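Local coordinates for sugar ABC transporter (Sugar-binding protein) (Bacillus halodurans, PDB 4YO7) that probably serves as the sugar-binding component of an ABC transporter and holds myo-inositol in the cleft between its two lobes, at residues Ile48-Ser53 with Ala104-Pro109; Ser153-Met158 with Asn190-Glu195; Thr279-Ala284 with Pro310-Thr315. One frame throughout, in Å; residues are numbered along the deposited sequence.

Contact 1: residues Ile48-Ser53 with Ala104-Pro109; sequences IGVSIS and AIIVNP
Asn108 OD1 accepts two hydrogen bonds from Ser53: the hydroxyl OG at 2.7 Å and the backbone N of the same residue at 3.0 Å, the latter in the amide plane on a lone pair. With Ser53 OG set between its own backbone N and carbonyl carbon (chi1 63°), hydroxyl and N can both reach this one oxygen. The other end of the amide, ND2, is bonded to Ala132 O, so Asn108 ties together the ends of three neighbouring strands and its flat group is fixed in rotation. Behind it run the backbone hydrogen bonds of a parallel strand pair: Asn108 N to Ser51 O, Ser51 N to Ile106 O (2.8 Å), Ile106 N to Gly49 O and Gly49 N to Ala104 O. Farther out, Val50 and Ile106 stand side by side on one face, CG2 of Val50 lying 4.0 Å from CD1 of Ile106, and Ile48 and Ala104 extend that apolar surface; helix 284-299 packs on Ile48, Ala104 and Ile106. On the other face Ser51 OG turns to Gln93 and Gln90. Strands 46-52 and 104-107 are neighbours at the switch point of a Rossmann-like parallel sheet, as in type I periplasmic binding proteins, where the loops following the strands border the sugar cleft; the side chain of Ser53 comes within about 5 Å of the bound inositol.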
loop_
_atom_site.group_PDB
_atom_site.type_symbol
_atom_site.label_atom_id
_atom_site.label_comp_id
_atom_site.label_asym_id
_atom_site.label_seq_id
_atom_site.Cartn_x
_atom_site.Cartn_y
_atom_site.Cartn_z
ATOM N N ILE A 48 -13.175 15.895 -11.614
ATOM C CA ILE A 48 -11.937 15.246 -11.236
ATOM C C ILE A 48 -11.939 13.825 -11.769
ATOM O O ILE A 48 -12.889 13.088 -11.546
ATOM C CB ILE A 48 -11.732 15.265 -9.719
ATOM C CG1 ILE A 48 -11.435 16.701 -9.281
ATOM C CG2 ILE A 48 -10.575 14.352 -9.292
ATOM C CD1 ILE A 48 -11.400 16.927 -7.779
ATOM N N GLY A 49 -10.855 13.458 -12.455
ATOM C CA GLY A 49 -10.697 12.107 -12.965
ATOM C C GLY A 49 -9.790 11.320 -12.037
ATOM O O GLY A 49 -8.741 11.795 -11.681
ATOM N N VAL A 50 -10.212 10.120 -11.659
ATOM C CA VAL A 50 -9.443 9.259 -10.768
ATOM C C VAL A 50 -9.172 7.933 -11.448
ATOM O O VAL A 50 -10.088 7.332 -12.003
ATOM C CB VAL A 50 -10.213 9.009 -9.476
ATOM C CG1 VAL A 50 -9.418 8.162 -8.475
ATOM C CG2 VAL A 50 -10.577 10.336 -8.867
ATOM N N SER A 51 -7.923 7.488 -11.413
ATOM C CA SER A 51 -7.577 6.150 -11.889
ATOM C C SER A 51 -6.845 5.404 -10.795
ATOM O O SER A 51 -5.690 5.702 -10.512
ATOM C CB SER A 51 -6.721 6.209 -13.152
ATOM O OG SER A 51 -6.310 4.897 -13.563
ATOM N N ILE A 52 -7.538 4.431 -10.194
ATOM C CA ILE A 52 -6.934 3.611 -9.158
ATOM C C ILE A 52 -6.325 2.384 -9.842
ATOM O O ILE A 52 -6.849 1.926 -10.839
ATOM C CB ILE A 52 -7.962 3.227 -8.071
ATOM C CG1 ILE A 52 -7.263 2.717 -6.810
ATOM C CG2 ILE A 52 -9.001 2.230 -8.587
ATOM C CD1 ILE A 52 -8.151 2.738 -5.585
ATOM N N SER A 53 -5.197 1.886 -9.348
ATOM C CA SER A 53 -4.540 0.751 -10.015
ATOM C C SER A 53 -5.429 -0.483 -10.109
ATOM O O SER A 53 -5.445 -1.140 -11.142
ATOM C CB SER A 53 -3.221 0.375 -9.310
ATOM O OG SER A 53 -3.450 -0.067 -7.993
ATOM N N ALA A 104 -8.689 18.323 -12.344
ATOM C CA ALA A 104 -7.579 17.663 -11.656
ATOM C C ALA A 104 -7.685 16.174 -11.871
ATOM O O ALA A 104 -8.760 15.649 -12.150
ATOM C CB ALA A 104 -7.558 17.977 -10.162
ATOM N N ILE A 105 -6.539 15.505 -11.740
ATOM C CA ILE A 105 -6.435 14.058 -11.904
ATOM C C ILE A 105 -5.802 13.465 -10.653
ATOM O O ILE A 105 -4.848 14.007 -10.131
ATOM C CB ILE A 105 -5.612 13.698 -13.140
ATOM C CG1 ILE A 105 -6.385 14.150 -14.383
ATOM C CG2 ILE A 105 -5.317 12.205 -13.199
ATOM C CD1 ILE A 105 -5.592 14.084 -15.672
ATOM N N ILE A 106 -6.372 12.356 -10.193
ATOM C CA ILE A 106 -5.782 11.533 -9.130
ATOM C C ILE A 106 -5.392 10.205 -9.761
ATOM O O ILE A 106 -6.244 9.523 -10.344
ATOM C CB ILE A 106 -6.745 11.273 -7.942
ATOM C CG1 ILE A 106 -7.224 12.586 -7.327
ATOM C CG2 ILE A 106 -6.056 10.383 -6.891
ATOM C CD1 ILE A 106 -8.342 12.403 -6.306
ATOM N N VAL A 107 -4.109 9.845 -9.641
ATOM C CA VAL A 107 -3.607 8.535 -10.081
ATOM C C VAL A 107 -2.938 7.765 -8.947
ATOM O O VAL A 107 -2.139 8.306 -8.199
ATOM C CB VAL A 107 -2.575 8.661 -11.222
ATOM C CG1 VAL A 107 -1.946 7.306 -11.577
ATOM C CG2 VAL A 107 -3.230 9.246 -12.445
ATOM N N ASN A 108 -3.301 6.493 -8.854
ATOM C CA ASN A 108 -2.600 5.470 -8.074
ATOM C C ASN A 108 -1.836 4.539 -9.083
ATOM O O ASN A 108 -2.467 3.719 -9.732
ATOM C CB ASN A 108 -3.672 4.747 -7.246
ATOM C CG ASN A 108 -3.186 3.513 -6.568
ATOM O OD1 ASN A 108 -3.619 2.423 -6.898
ATOM N ND2 ASN A 108 -2.331 3.673 -5.550
ATOM N N PRO A 109 -0.509 4.736 -9.291
ATOM C CA PRO A 109 0.104 4.161 -10.508
ATOM C C PRO A 109 0.239 2.652 -10.522
ATOM O O PRO A 109 0.679 2.073 -9.551
ATOM C CB PRO A 109 1.514 4.751 -10.544
ATOM C CG PRO A 109 1.622 5.684 -9.401
ATOM C CD PRO A 109 0.365 5.733 -8.631
#

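Contact 2: residues Ser153-Met158 with Asn190-Glu195; sequences SGLLQM and NKQIIE. With NA (sodium ion), chain G.
Ile194, whose side chain packs against Met158, gives its backbone carbonyl to a sodium ion, with Ile194 O 2.5 Å from the metal. Three waters and the backbone oxygens of His197 and Leu200 complete six ligands, so the ion is gripped by main chain and solvent on the flank turned from helix 150-164. Between the helices the contact is mostly apolar. Met158, a selenomethionine, contributes the largest share: CG stands anti to the backbone N (chi1 -169°), which throws the chain across toward the other helix, where CG lies 3.6 Å from Ile193 CB and 3.5 Å from the backbone Asn190 O. A bend beyond CG then lays the selenium end across Ile194 at about a right angle, CE being 4.0 Å from Ile194 CG1. Ile193 slides past Met158 in the opposite direction, and its CD1 meets Leu155 CD2 at 3.8 Å; that same leucine methyl also comes near Gln192, whose amide NE2 is bonded to Glu188. Gly154 permits the closest backbone approach, its CA 4.9 Å from Asn190 CA; a side chain here would probably crowd the backbone N of Asn190. The axes of the two short segments approach to 8.0 Å and cross at -43°. Gln157, its chain extended, is hydrogen-bonded through NE2 to Ala234 O. Both helices lie over one face of the four-stranded parallel sheet of the second lobe: Met158 and Ile194 reach down to Ile171 of strand 169-175, while Gln157, Met158 and Asn190 rest on Val233 of strand 231-234.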
loop_
_atom_site.group_PDB
_atom_site.type_symbol
_atom_site.label_atom_id
_atom_site.label_comp_id
_atom_site.label_asym_id
_atom_site.label_seq_id
_atom_site.Cartn_x
_atom_site.Cartn_y
_atom_site.Cartn_z
ATOM N N SER A 153 7.415 1.611 7.129
ATOM C CA SER A 153 6.634 0.434 7.514
ATOM C C SER A 153 7.498 -0.839 7.611
ATOM O O SER A 153 7.283 -1.666 8.514
ATOM C CB SER A 153 5.445 0.215 6.569
ATOM O OG SER A 153 5.765 -0.163 5.253
ATOM N N GLY A 154 8.484 -0.993 6.721
ATOM C CA GLY A 154 9.374 -2.143 6.794
ATOM C C GLY A 154 10.279 -2.074 8.016
ATOM O O GLY A 154 10.538 -3.092 8.671
ATOM N N LEU A 155 10.721 -0.862 8.368
ATOM C CA LEU A 155 11.532 -0.664 9.573
ATOM C C LEU A 155 10.720 -0.953 10.842
ATOM O O LEU A 155 11.191 -1.656 11.739
ATOM C CB LEU A 155 12.091 0.751 9.615
ATOM C CG LEU A 155 13.155 1.129 8.588
ATOM C CD1 LEU A 155 13.308 2.632 8.526
ATOM C CD2 LEU A 155 14.487 0.507 8.938
ATOM N N LEU A 156 9.495 -0.452 10.907
ATOM C CA LEU A 156 8.651 -0.646 12.096
ATOM C C LEU A 156 8.333 -2.114 12.283
ATOM O O LEU A 156 8.424 -2.639 13.390
ATOM C CB LEU A 156 7.356 0.157 11.981
ATOM C CG LEU A 156 7.443 1.670 12.170
ATOM C CD1 LEU A 156 6.120 2.316 11.735
ATOM C CD2 LEU A 156 7.779 2.065 13.627
ATOM N N GLN A 157 7.961 -2.763 11.180
ATOM C CA GLN A 157 7.595 -4.167 11.171
ATOM C C GLN A 157 8.736 -5.034 11.681
ATOM O O GLN A 157 8.560 -5.871 12.560
ATOM C CB GLN A 157 7.214 -4.585 9.737
ATOM C CG GLN A 157 6.825 -6.010 9.589
ATOM C CD GLN A 157 6.676 -6.398 8.133
ATOM O OE1 GLN A 157 7.503 -6.020 7.281
ATOM N NE2 GLN A 157 5.627 -7.150 7.822
HETATM N N MSE A 158 9.919 -4.843 11.103
HETATM C CA MSE A 158 11.027 -5.727 11.404
HETATM C C MSE A 158 11.687 -5.384 12.731
HETATM O O MSE A 158 12.236 -6.261 13.392
HETATM C CB MSE A 158 12.053 -5.690 10.266
HETATM C CG MSE A 158 13.100 -6.750 10.333
HETATM SE SE MSE A 158 12.399 -8.574 10.172
HETATM C CE MSE A 158 13.361 -9.411 11.621
ATOM N N ASN A 190 13.096 -3.853 6.033
ATOM C CA ASN A 190 13.309 -5.127 6.725
ATOM C C ASN A 190 14.805 -5.444 6.798
ATOM O O ASN A 190 15.349 -5.775 7.857
ATOM C CB ASN A 190 12.636 -6.297 6.025
ATOM C CG ASN A 190 11.119 -6.265 6.085
ATOM O OD1 ASN A 190 10.486 -5.576 6.906
ATOM N ND2 ASN A 190 10.524 -7.065 5.236
ATOM N N LYS A 191 15.469 -5.373 5.642
ATOM C CA LYS A 191 16.877 -5.742 5.587
ATOM C C LYS A 191 17.783 -4.806 6.379
ATOM O O LYS A 191 18.834 -5.234 6.867
ATOM C CB LYS A 191 17.343 -5.833 4.137
ATOM C CG LYS A 191 16.701 -7.023 3.434
ATOM C CD LYS A 191 17.285 -7.294 2.059
ATOM C CE LYS A 191 16.680 -8.550 1.438
ATOM N NZ LYS A 191 17.364 -8.939 0.164
ATOM N N GLN A 192 17.402 -3.542 6.518
ATOM C CA GLN A 192 18.219 -2.616 7.303
ATOM C C GLN A 192 18.208 -3.024 8.768
ATOM O O GLN A 192 19.241 -2.901 9.450
ATOM C CB GLN A 192 17.735 -1.181 7.126
ATOM C CG GLN A 192 18.222 -0.571 5.796
ATOM C CD GLN A 192 17.813 0.879 5.607
ATOM O OE1 GLN A 192 17.341 1.531 6.537
ATOM N NE2 GLN A 192 18.017 1.398 4.394
ATOM N N ILE A 193 17.075 -3.537 9.250
ATOM C CA ILE A 193 16.994 -4.001 10.635
ATOM C C ILE A 193 17.752 -5.316 10.754
ATOM O O ILE A 193 18.469 -5.568 11.732
ATOM C CB ILE A 193 15.533 -4.205 11.122
ATOM C CG1 ILE A 193 14.731 -2.894 11.092
ATOM C CG2 ILE A 193 15.511 -4.847 12.525
ATOM C CD1 ILE A 193 15.325 -1.736 11.894
ATOM N N ILE A 194 17.593 -6.180 9.765
ATOM C CA ILE A 194 18.212 -7.488 9.825
ATOM C C ILE A 194 19.733 -7.331 9.846
ATOM O O ILE A 194 20.426 -8.080 10.529
ATOM C CB ILE A 194 17.735 -8.372 8.642
ATOM C CG1 ILE A 194 16.287 -8.806 8.891
ATOM C CG2 ILE A 194 18.649 -9.595 8.474
ATOM C CD1 ILE A 194 15.535 -9.348 7.657
ATOM N N GLU A 195 20.245 -6.336 9.122
ATOM C CA GLU A 195 21.691 -6.108 9.021
ATOM C C GLU A 195 22.274 -5.522 10.317
ATOM O O GLU A 195 23.488 -5.575 10.536
ATOM C CB GLU A 195 21.999 -5.201 7.831
ATOM C CG GLU A 195 21.868 -5.975 6.506
ATOM C CD GLU A 195 21.753 -5.090 5.274
ATOM O OE1 GLU A 195 21.991 -3.865 5.378
ATOM O OE2 GLU A 195 21.413 -5.627 4.193
HETATM NA NA NA G . 22.015 -9.931 10.310
HETATM O O HOH W 1 23.981 -8.617 10.686
HETATM O O HOH W 2 23.782 -11.674 10.123
HETATM O O HOH W 3 22.151 -9.929 7.959
#

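Contact 3: residues Thr279-Ala284 with Pro310-Thr315; sequences TVFQDA and PYELVT. With INS (1,2,3,4,5,6-hexahydroxy-cyclohexane), chain F.
Thr279 and Val314 exchange two backbone hydrogen bonds, Thr279 N to Val314 O (3.1 Å) and Val314 N to Thr279 O (2.9 Å), and Phe281 and Glu312 exchange two more, the shorter from Phe281 N to Glu312 O (2.7 Å). Strands 279-281 and 312-314 thus form a small, strongly twisted antiparallel pair, the axes of the short strands running 140° apart. Beyond it a water joins Asp283 N to Pro310 O. Among the apolar contacts, Val314 CG2 lies 3.8 Å from Phe281 CB on one face, while on the other Val280 CG1 meets Tyr311 CB at 3.7 Å. The Tyr311 ring runs alongside Gln282, its CE1 3.6 Å from Gln282 CG, with the ring and amide planes 42° apart. Gln282 has CG anti to its backbone N (chi1 -166°) and an extended chain beyond, carrying NE2 to inositol O5 in a nearly straight bond of 3.1 Å; OE1 is held by Gln287. Tyr311 OH bonds to Arg186, another pocket residue. An alanine here removes ring and hydroxyl, which would probably open a gap along the Gln282 chain and leave Arg186 NH2 without this partner. Tyr311 is thus consistent with a second-shell role, packing on Gln282 and hydrogen-bonded to Arg186, both of which hydrogen-bond inositol.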
loop_
_atom_site.group_PDB
_atom_site.type_symbol
_atom_site.label_atom_id
_atom_site.label_comp_id
_atom_site.label_asym_id
_atom_site.label_seq_id
_atom_site.Cartn_x
_atom_site.Cartn_y
_atom_site.Cartn_z
ATOM N N THR A 279 1.515 -6.263 12.674
ATOM C CA THR A 279 1.245 -5.591 11.426
ATOM C C THR A 279 1.504 -4.117 11.629
ATOM O O THR A 279 1.993 -3.696 12.679
ATOM C CB THR A 279 -0.195 -5.891 10.882
ATOM O OG1 THR A 279 -0.368 -5.274 9.598
ATOM C CG2 THR A 279 -1.291 -5.411 11.795
ATOM N N VAL A 280 1.254 -3.347 10.583
ATOM C CA VAL A 280 1.557 -1.937 10.579
ATOM C C VAL A 280 0.414 -1.201 9.896
ATOM O O VAL A 280 0.138 -1.426 8.725
ATOM C CB VAL A 280 2.883 -1.636 9.859
ATOM C CG1 VAL A 280 3.201 -0.136 9.933
ATOM C CG2 VAL A 280 4.030 -2.458 10.448
ATOM N N PHE A 281 -0.254 -0.318 10.649
ATOM C CA PHE A 281 -1.395 0.416 10.121
ATOM C C PHE A 281 -0.996 1.385 9.029
ATOM O O PHE A 281 -0.126 2.230 9.229
ATOM C CB PHE A 281 -2.090 1.158 11.268
ATOM C CG PHE A 281 -3.215 2.073 10.835
ATOM C CD1 PHE A 281 -4.429 1.558 10.410
ATOM C CD2 PHE A 281 -3.070 3.460 10.910
ATOM C CE1 PHE A 281 -5.461 2.410 10.030
ATOM C CE2 PHE A 281 -4.100 4.300 10.541
ATOM C CZ PHE A 281 -5.291 3.775 10.109
ATOM N N GLN A 282 -1.656 1.230 7.873
ATOM C CA GLN A 282 -1.619 2.189 6.782
ATOM C C GLN A 282 -3.029 2.764 6.665
ATOM O O GLN A 282 -4.013 2.036 6.595
ATOM C CB GLN A 282 -1.177 1.547 5.457
ATOM C CG GLN A 282 -0.810 2.605 4.436
ATOM C CD GLN A 282 -0.432 2.137 3.062
ATOM O OE1 GLN A 282 -0.113 2.968 2.220
ATOM N NE2 GLN A 282 -0.493 0.846 2.798
ATOM N N ASP A 283 -3.108 4.079 6.654
ATOM C CA ASP A 283 -4.384 4.770 6.791
ATOM C C ASP A 283 -5.061 4.931 5.437
ATOM O O ASP A 283 -4.920 5.971 4.779
ATOM C CB ASP A 283 -4.142 6.119 7.443
ATOM C CG ASP A 283 -5.427 6.844 7.823
ATOM O OD1 ASP A 283 -6.537 6.313 7.627
ATOM O OD2 ASP A 283 -5.310 7.967 8.353
ATOM N N ALA A 284 -5.807 3.900 5.038
ATOM C CA ALA A 284 -6.519 3.917 3.768
ATOM C C ALA A 284 -7.522 5.070 3.692
ATOM O O ALA A 284 -7.606 5.767 2.658
ATOM C CB ALA A 284 -7.236 2.581 3.538
ATOM N N PRO A 310 1.537 9.047 8.685
ATOM C CA PRO A 310 2.427 8.060 9.297
ATOM C C PRO A 310 1.880 6.647 9.275
ATOM O O PRO A 310 0.681 6.434 9.368
ATOM C CB PRO A 310 2.552 8.529 10.751
ATOM C CG PRO A 310 2.096 9.922 10.764
ATOM C CD PRO A 310 1.107 10.078 9.650
ATOM N N TYR A 311 2.785 5.695 9.120
ATOM C CA TYR A 311 2.533 4.314 9.467
ATOM C C TYR A 311 2.572 4.151 11.000
ATOM O O TYR A 311 3.310 4.882 11.670
ATOM C CB TYR A 311 3.587 3.411 8.846
ATOM C CG TYR A 311 3.431 3.045 7.391
ATOM C CD1 TYR A 311 2.497 2.099 6.996
ATOM C CD2 TYR A 311 4.269 3.575 6.433
ATOM C CE1 TYR A 311 2.392 1.700 5.680
ATOM C CE2 TYR A 311 4.167 3.192 5.102
ATOM C CZ TYR A 311 3.223 2.241 4.745
ATOM O OH TYR A 311 3.122 1.826 3.446
ATOM N N GLU A 312 1.808 3.202 11.550
ATOM C CA GLU A 312 1.797 2.951 13.003
ATOM C C GLU A 312 1.889 1.464 13.315
ATOM O O GLU A 312 1.110 0.664 12.801
ATOM C CB GLU A 312 0.526 3.532 13.641
ATOM C CG GLU A 312 0.286 5.010 13.315
ATOM C CD GLU A 312 -1.003 5.562 13.905
ATOM O OE1 GLU A 312 -1.504 5.015 14.909
ATOM O OE2 GLU A 312 -1.515 6.565 13.364
ATOM N N LEU A 313 2.818 1.095 14.190
ATOM C CA LEU A 313 2.981 -0.300 14.579
ATOM C C LEU A 313 1.744 -0.805 15.299
ATOM O O LEU A 313 1.229 -0.138 16.197
ATOM C CB LEU A 313 4.201 -0.472 15.485
ATOM C CG LEU A 313 4.475 -1.891 15.980
ATOM C CD1 LEU A 313 4.868 -2.823 14.826
ATOM C CD2 LEU A 313 5.553 -1.872 17.052
ATOM N N VAL A 314 1.275 -1.991 14.916
ATOM C CA VAL A 314 0.153 -2.628 15.598
ATOM C C VAL A 314 0.566 -3.987 16.162
ATOM O O VAL A 314 1.119 -4.837 15.441
ATOM C CB VAL A 314 -1.051 -2.828 14.658
ATOM C CG1 VAL A 314 -2.259 -3.353 15.454
ATOM C CG2 VAL A 314 -1.396 -1.532 13.926
ATOM N N THR A 315 0.298 -4.183 17.445
ATOM C CA THR A 315 0.584 -5.446 18.117
ATOM C C THR A 315 -0.638 -5.818 18.951
ATOM O O THR A 315 -1.547 -5.014 19.101
ATOM C CB THR A 315 1.830 -5.354 19.024
ATOM O OG1 THR A 315 1.541 -4.530 20.161
ATOM C CG2 THR A 315 3.022 -4.782 18.262
HETATM C C1 INS F . -1.092 -2.192 -2.728
HETATM C C2 INS F . -1.779 -3.146 -1.757
HETATM C C3 INS F . -0.918 -3.274 -0.500
HETATM C C4 INS F . -0.713 -1.913 0.176
HETATM C C5 INS F . -0.063 -0.941 -0.831
HETATM C C6 INS F . -0.924 -0.828 -2.081
HETATM O O1 INS F . -1.893 -2.024 -3.930
HETATM O O2 INS F . -3.045 -2.584 -1.417
HETATM O O3 INS F . -1.614 -4.197 0.388
HETATM O O4 INS F . 0.187 -2.053 1.285
HETATM O O5 INS F . 0.011 0.358 -0.217
HETATM O O6 INS F . -0.219 0.056 -3.037
HETATM O O HOH W 4 -0.569 5.416 7.011
#

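The three contacts follow one another along the chain, and contact 1 lies on the opposite side of the molecule's centre from the other two. Contact 1 belongs to the six-stranded sheet of the first lobe; its centre is about 31 Å from that of contact 2, which covers the four-stranded sheet of the second. Contact 3 pairs strands at crossings between the lobes: helix 284-299, which starts at the last residue of its first segment, packs on contact 1, whereas Tyr311 touches Ser153 of contact 2. Contacts 2 and 3 have centres about 14 Å apart. Such a strand pair beside the inositol is consistent with the hinge of a type I periplasmic binding protein.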